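Local coordinates for protein dihydropteroate synthase (Mycobacterium smegmatis, PDB 6OMZ) that probably condenses para-aminobenzoate with 6-hydroxymethyl-7,8-dihydropterin diphosphate to give 7,8-dihydropteroate, a folate precursor, and is seen here with a pterin monophosphate bound, at residues T31-S36 against V48-A53; G248-T253 against V270-A275. The protein carries 1 engineered substitution. All coordinates share one frame; numbering follows the deposited sequence.

Interaction 1 of 2, residues T31-S36 against V48-A53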
loop_
_atom_site.group_PDB
_atom_site.type_symbol
_atom_site.label_atom_id
_atom_site.label_comp_id
_atom_site.label_asym_id
_atom_site.label_seq_id
_atom_site.Cartn_x
_atom_site.Cartn_y
_atom_site.Cartn_z
ATOM N N THR A 31 0.246 -7.188 13.578
ATOM C CA THR A 31 1.115 -6.816 14.683
ATOM C C THR A 31 0.641 -5.518 15.320
ATOM O O THR A 31 0.548 -5.412 16.552
ATOM C CB THR A 31 2.557 -6.695 14.188
ATOM O OG1 THR A 31 3.055 -8.002 13.860
ATOM C CG2 THR A 31 3.439 -6.075 15.258
ATOM N N GLN A 32 0.325 -4.518 14.494
ATOM C CA GLN A 32 -0.161 -3.257 15.047
ATOM C C GLN A 32 -1.507 -3.444 15.746
ATOM O O GLN A 32 -1.713 -2.939 16.858
ATOM C CB GLN A 32 -0.257 -2.198 13.948
ATOM C CG GLN A 32 -0.197 -0.761 14.470
ATOM C CD GLN A 32 1.162 -0.404 15.066
ATOM O OE1 GLN A 32 1.390 -0.560 16.268
ATOM N NE2 GLN A 32 2.071 0.074 14.223
ATOM N N ASP A 33 -2.429 -4.186 15.123
ATOM C CA ASP A 33 -3.715 -4.441 15.772
ATOM C C ASP A 33 -3.532 -5.119 17.120
ATOM O O ASP A 33 -4.242 -4.803 18.080
ATOM C CB ASP A 33 -4.612 -5.293 14.880
ATOM C CG ASP A 33 -5.175 -4.512 13.712
ATOM O OD1 ASP A 33 -4.904 -3.289 13.617
ATOM O OD2 ASP A 33 -5.884 -5.124 12.887
ATOM N N SER A 34 -2.574 -6.041 17.220
ATOM C CA SER A 34 -2.425 -6.813 18.450
ATOM C C SER A 34 -1.715 -6.023 19.540
ATOM O O SER A 34 -2.027 -6.181 20.726
ATOM C CB SER A 34 -1.654 -8.106 18.180
ATOM O OG SER A 34 -2.370 -8.951 17.303
ATOM N N PHE A 35 -0.756 -5.178 19.165
ATOM C CA PHE A 35 0.199 -4.641 20.126
ATOM C C PHE A 35 0.170 -3.130 20.291
ATOM O O PHE A 35 0.749 -2.635 21.265
ATOM C CB PHE A 35 1.632 -5.045 19.739
ATOM C CG PHE A 35 1.860 -6.529 19.692
ATOM C CD1 PHE A 35 1.265 -7.369 20.621
ATOM C CD2 PHE A 35 2.681 -7.082 18.725
ATOM C CE1 PHE A 35 1.484 -8.733 20.586
ATOM C CE2 PHE A 35 2.899 -8.446 18.679
ATOM C CZ PHE A 35 2.302 -9.273 19.618
ATOM N N SER A 36 -0.477 -2.386 19.386
ATOM C CA SER A 36 -0.290 -0.935 19.365
ATOM C C SER A 36 -0.744 -0.285 20.667
ATOM O O SER A 36 -0.097 0.649 21.155
ATOM C CB SER A 36 -1.023 -0.308 18.177
ATOM O OG SER A 36 -2.431 -0.367 18.340
ATOM N N VAL A 48 -9.010 -10.195 12.304
ATOM C CA VAL A 48 -10.055 -10.666 11.402
ATOM C C VAL A 48 -11.282 -9.763 11.484
ATOM O O VAL A 48 -11.853 -9.373 10.457
ATOM C CB VAL A 48 -10.405 -12.133 11.704
ATOM C CG1 VAL A 48 -11.719 -12.516 11.035
ATOM C CG2 VAL A 48 -9.270 -13.045 11.252
ATOM N N GLU A 49 -11.714 -9.421 12.705
ATOM C CA GLU A 49 -12.867 -8.531 12.829
ATOM C C GLU A 49 -12.571 -7.162 12.234
ATOM O O GLU A 49 -13.470 -6.509 11.691
ATOM C CB GLU A 49 -13.286 -8.392 14.294
ATOM C CG GLU A 49 -13.847 -9.673 14.907
ATOM C CD GLU A 49 -15.116 -10.167 14.221
ATOM O OE1 GLU A 49 -15.865 -9.340 13.650
ATOM O OE2 GLU A 49 -15.364 -11.393 14.258
ATOM N N HIS A 50 -11.318 -6.717 12.329
ATOM C CA HIS A 50 -10.912 -5.470 11.687
ATOM C C HIS A 50 -11.107 -5.549 10.173
ATOM O O HIS A 50 -11.734 -4.671 9.566
ATOM C CB HIS A 50 -9.452 -5.166 12.040
ATOM C CG HIS A 50 -8.986 -3.817 11.589
ATOM N ND1 HIS A 50 -7.658 -3.460 11.571
ATOM C CD2 HIS A 50 -9.673 -2.734 11.153
ATOM C CE1 HIS A 50 -7.542 -2.218 11.137
ATOM N NE2 HIS A 50 -8.751 -1.753 10.884
ATOM N N GLY A 51 -10.603 -6.617 9.557
ATOM C CA GLY A 51 -10.784 -6.799 8.123
ATOM C C GLY A 51 -12.245 -6.901 7.719
ATOM O O GLY A 51 -12.664 -6.305 6.726
ATOM N N LEU A 52 -13.040 -7.647 8.488
ATOM C CA LEU A 52 -14.474 -7.721 8.201
ATOM C C LEU A 52 -15.126 -6.344 8.263
ATOM O O LEU A 52 -16.018 -6.027 7.459
ATOM C CB LEU A 52 -15.150 -8.674 9.182
ATOM C CG LEU A 52 -14.784 -10.156 9.079
ATOM C CD1 LEU A 52 -15.485 -10.930 10.178
ATOM C CD2 LEU A 52 -15.179 -10.701 7.708
ATOM N N ALA A 53 -14.702 -5.514 9.223
ATOM C CA ALA A 53 -15.278 -4.179 9.364
ATOM C C ALA A 53 -14.889 -3.279 8.195
ATOM O O ALA A 53 -15.679 -2.425 7.768
ATOM C CB ALA A 53 -14.829 -3.552 10.682
#
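A histidine-carboxylate hydrogen bond between Asp33 and His50 bridges the short helix that follows the first barrel strand and the longer helix 44-56. The backbones stay well apart here, with Asp33 CA and His50 CA separated by 8.3 Å, and two side chains alone span the gap. His50 ND1 donates to Asp33 OD2 at 2.8 Å, with a fairly straight N-H...O angle of 159°. The oxygen lies at the edge of the imidazole, close to the ring plane, and is met on its syn side, somewhat out of the carboxylate plane. The side chains cross at about a right angle, the carboxylate plane turned 50° from the ring. His50 gets there because its CG is anti to the backbone N (chi1 -172°), which sends the ring out from helix 44-56 toward Asp33. Both residues also rest on Val28 of strand 23-29, and Asp33 packs against Arg46 and Ala47 one turn earlier on its partner helix. Neither is fully buried, and the nearest atoms of the Asp33 side chain and the bound pterin-6-yl-methyl-monophosphate are about 10 Å apart: a surface contact near the pterin site that does not touch the ligand. It joins the short helix after strand 23-29 to helix 44-56 in the TIM-barrel fold of the pterin-binding enzymes.

Interaction 2 of 2, residues G248-T253 against V270-A275. With PMM (pterin-6-yl-methyl-monophosphate), chain D.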
loop_
_atom_site.group_PDB
_atom_site.type_symbol
_atom_site.label_atom_id
_atom_site.label_comp_id
_atom_site.label_asym_id
_atom_site.label_seq_id
_atom_site.Cartn_x
_atom_site.Cartn_y
_atom_site.Cartn_z
ATOM N N GLY A 248 -5.346 13.167 13.090
ATOM C CA GLY A 248 -5.835 14.356 12.432
ATOM C C GLY A 248 -5.480 14.456 10.964
ATOM O O GLY A 248 -5.616 15.534 10.379
ATOM N N ARG A 249 -5.011 13.373 10.346
ATOM C CA ARG A 249 -4.641 13.385 8.938
ATOM C C ARG A 249 -5.676 12.702 8.051
ATOM O O ARG A 249 -5.423 12.525 6.857
ATOM C CB ARG A 249 -3.273 12.713 8.734
ATOM C CG ARG A 249 -2.144 13.359 9.558
ATOM C CD ARG A 249 -0.827 12.589 9.544
ATOM N NE ARG A 249 0.032 13.073 10.643
ATOM C CZ ARG A 249 1.228 12.584 10.955
ATOM N NH1 ARG A 249 1.750 11.587 10.246
ATOM N NH2 ARG A 249 1.915 13.112 11.967
ATOM N N GLU A 250 -6.832 12.322 8.594
ATOM C CA GLU A 250 -7.748 11.495 7.806
ATOM C C GLU A 250 -8.535 12.301 6.775
ATOM O O GLU A 250 -8.819 11.797 5.687
ATOM C CB GLU A 250 -8.708 10.745 8.732
ATOM C CG GLU A 250 -8.011 9.815 9.732
ATOM C CD GLU A 250 -7.342 8.600 9.088
ATOM O OE1 GLU A 250 -7.283 8.506 7.837
ATOM O OE2 GLU A 250 -6.868 7.730 9.853
ATOM N N THR A 251 -8.944 13.527 7.092
ATOM C CA THR A 251 -9.582 14.329 6.049
ATOM C C THR A 251 -8.638 14.506 4.862
ATOM O O THR A 251 -9.019 14.281 3.707
ATOM C CB THR A 251 -10.026 15.685 6.589
ATOM O OG1 THR A 251 -10.891 15.499 7.719
ATOM C CG2 THR A 251 -10.764 16.472 5.499
ATOM N N ALA A 252 -7.386 14.874 5.135
ATOM C CA ALA A 252 -6.411 15.029 4.058
ATOM C C ALA A 252 -6.246 13.740 3.260
ATOM O O ALA A 252 -6.168 13.768 2.023
ATOM C CB ALA A 252 -5.070 15.480 4.648
ATOM N N THR A 253 -6.198 12.595 3.952
ATOM C CA THR A 253 -6.048 11.310 3.269
ATOM C C THR A 253 -7.221 11.039 2.336
ATOM O O THR A 253 -7.031 10.591 1.199
ATOM C CB THR A 253 -5.911 10.190 4.307
ATOM O OG1 THR A 253 -4.701 10.380 5.063
ATOM C CG2 THR A 253 -5.883 8.819 3.635
ATOM N N VAL A 270 -5.484 2.609 2.261
ATOM C CA VAL A 270 -5.910 3.483 3.353
ATOM C C VAL A 270 -6.173 2.686 4.626
ATOM O O VAL A 270 -6.538 1.508 4.598
ATOM C CB VAL A 270 -7.180 4.302 2.993
ATOM C CG1 VAL A 270 -6.935 5.188 1.742
ATOM C CG2 VAL A 270 -8.376 3.367 2.767
ATOM N N HIS A 271 -6.009 3.361 5.759
ATOM C CA HIS A 271 -6.430 2.789 7.031
ATOM C C HIS A 271 -7.906 3.064 7.294
ATOM O O HIS A 271 -8.644 2.176 7.743
ATOM C CB HIS A 271 -5.574 3.364 8.164
ATOM C CG HIS A 271 -4.118 3.038 8.038
ATOM N ND1 HIS A 271 -3.563 1.908 8.596
ATOM C CD2 HIS A 271 -3.108 3.688 7.411
ATOM C CE1 HIS A 271 -2.267 1.881 8.329
ATOM N NE2 HIS A 271 -1.966 2.947 7.608
ATOM N N ASP A 272 -8.345 4.302 7.057
ATOM C CA ASP A 272 -9.724 4.713 7.341
ATOM C C ASP A 272 -10.518 4.508 6.062
ATOM O O ASP A 272 -10.644 5.407 5.225
ATOM C CB ASP A 272 -9.784 6.161 7.819
ATOM C CG ASP A 272 -11.148 6.548 8.392
ATOM O OD1 ASP A 272 -12.168 5.904 8.053
ATOM O OD2 ASP A 272 -11.193 7.513 9.190
ATOM N N VAL A 273 -11.051 3.301 5.906
ATOM C CA VAL A 273 -11.808 2.980 4.699
ATOM C C VAL A 273 -13.085 3.814 4.625
ATOM O O VAL A 273 -13.419 4.365 3.572
ATOM C CB VAL A 273 -12.081 1.465 4.655
ATOM C CG1 VAL A 273 -13.139 1.124 3.609
ATOM C CG2 VAL A 273 -10.762 0.727 4.356
ATOM N N GLN A 274 -13.788 3.960 5.748
ATOM C CA GLN A 274 -15.038 4.713 5.740
ATOM C C GLN A 274 -14.838 6.133 5.218
ATOM O O GLN A 274 -15.650 6.634 4.432
ATOM C CB GLN A 274 -15.639 4.741 7.140
ATOM C CG GLN A 274 -16.944 5.537 7.182
ATOM C CD GLN A 274 -17.591 5.537 8.556
ATOM O OE1 GLN A 274 -17.424 6.474 9.339
ATOM N NE2 GLN A 274 -18.334 4.486 8.850
ATOM N N ALA A 275 -13.757 6.794 5.626
ATOM C CA ALA A 275 -13.561 8.177 5.197
ATOM C C ALA A 275 -13.289 8.266 3.700
ATOM O O ALA A 275 -13.830 9.145 3.018
ATOM C CB ALA A 275 -12.433 8.821 6.002
HETATM N N5 PMM D . 2.903 2.085 3.008
HETATM C C6 PMM D . 3.161 1.274 4.051
HETATM C C7 PMM D . 3.095 -0.102 3.908
HETATM N N8 PMM D . 2.811 -0.731 2.762
HETATM N N1 PMM D . 2.349 -0.575 0.548
HETATM C C2 PMM D . 2.154 0.159 -0.545
HETATM N N2 PMM D . 1.972 -0.445 -1.723
HETATM N N3 PMM D . 2.159 1.525 -0.537
HETATM C C4 PMM D . 2.373 2.308 0.577
HETATM O O4 PMM D . 2.337 3.532 0.506
HETATM C C4A PMM D . 2.617 1.538 1.815
HETATM C C8A PMM D . 2.585 0.092 1.729
HETATM C C9 PMM D . 3.629 1.926 5.319
HETATM O O10 PMM D . 2.535 2.667 5.920
HETATM P PA PMM D . 1.483 2.140 7.050
HETATM O O1P PMM D . 0.545 3.272 7.261
HETATM O O2P PMM D . 0.764 0.897 6.521
HETATM O O3P PMM D . 2.267 1.775 8.304
HETATM O O HOH W 1 -6.788 6.480 6.287
#
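Thr253 and Val270 make the buried end of this contact, where helix 250-262 leans on the last strand of the TIM barrel, 267-270. Their methyls meet at 4.2 Å, Thr253 CG2 against Val270 CG1. The threonine hydroxyl turns back into its own helix: OG1 donates to Arg249 O from above the carbonyl plane, while Thr253 N reaches that oxygen from the opposite face, and Arg228 N bonds to OG1 as well. Toward solvent the fit is looser and relies on water. Glu250 bends at chi2 (-69°), and its OE1 comes within 3.4 Å of Asp272 CB while taking a hydrogen bond from a water 2.6 Å away. That water in turn accepts from Asp272 N, so it stitches the two segments together where no direct hydrogen bond does. The two carboxylates are nearly perpendicular and keep 4.3 Å between Glu250 OE1 and Asp272 OD2; the salt bridge from Glu250 OE2 to Arg228 should ease the like charges. Asp272 is the N-cap of helix 273-287, its OD1 accepting from Ala275 N at 3.0 Å. Between strand and cap sits His271 of the ligand pocket, whose ring meets the phosphate of the pterin ligand edge-on: NE2 donates to O1P at 2.6 Å, with an N-H...O angle of 157°.

In the fold
From the N terminus, the chain runs up strand 23-29 into helix 30-35, and interaction 1 closes the loop of 11 residues between its segments. Six further strands and their helices follow before interaction 2 closes a loop of 16 residues that holds the rest of helix 250-262 and most of strand 267-270. The contacts are in series and neither encloses nor crosses the other. They come together in space because the parallel barrel places strand 267-270 beside strand 23-29, where Val270 pairs through its backbone with Met25 and Val27. Their centres lie about 17 Å apart, and their nearest atoms about 5 Å apart, without touching.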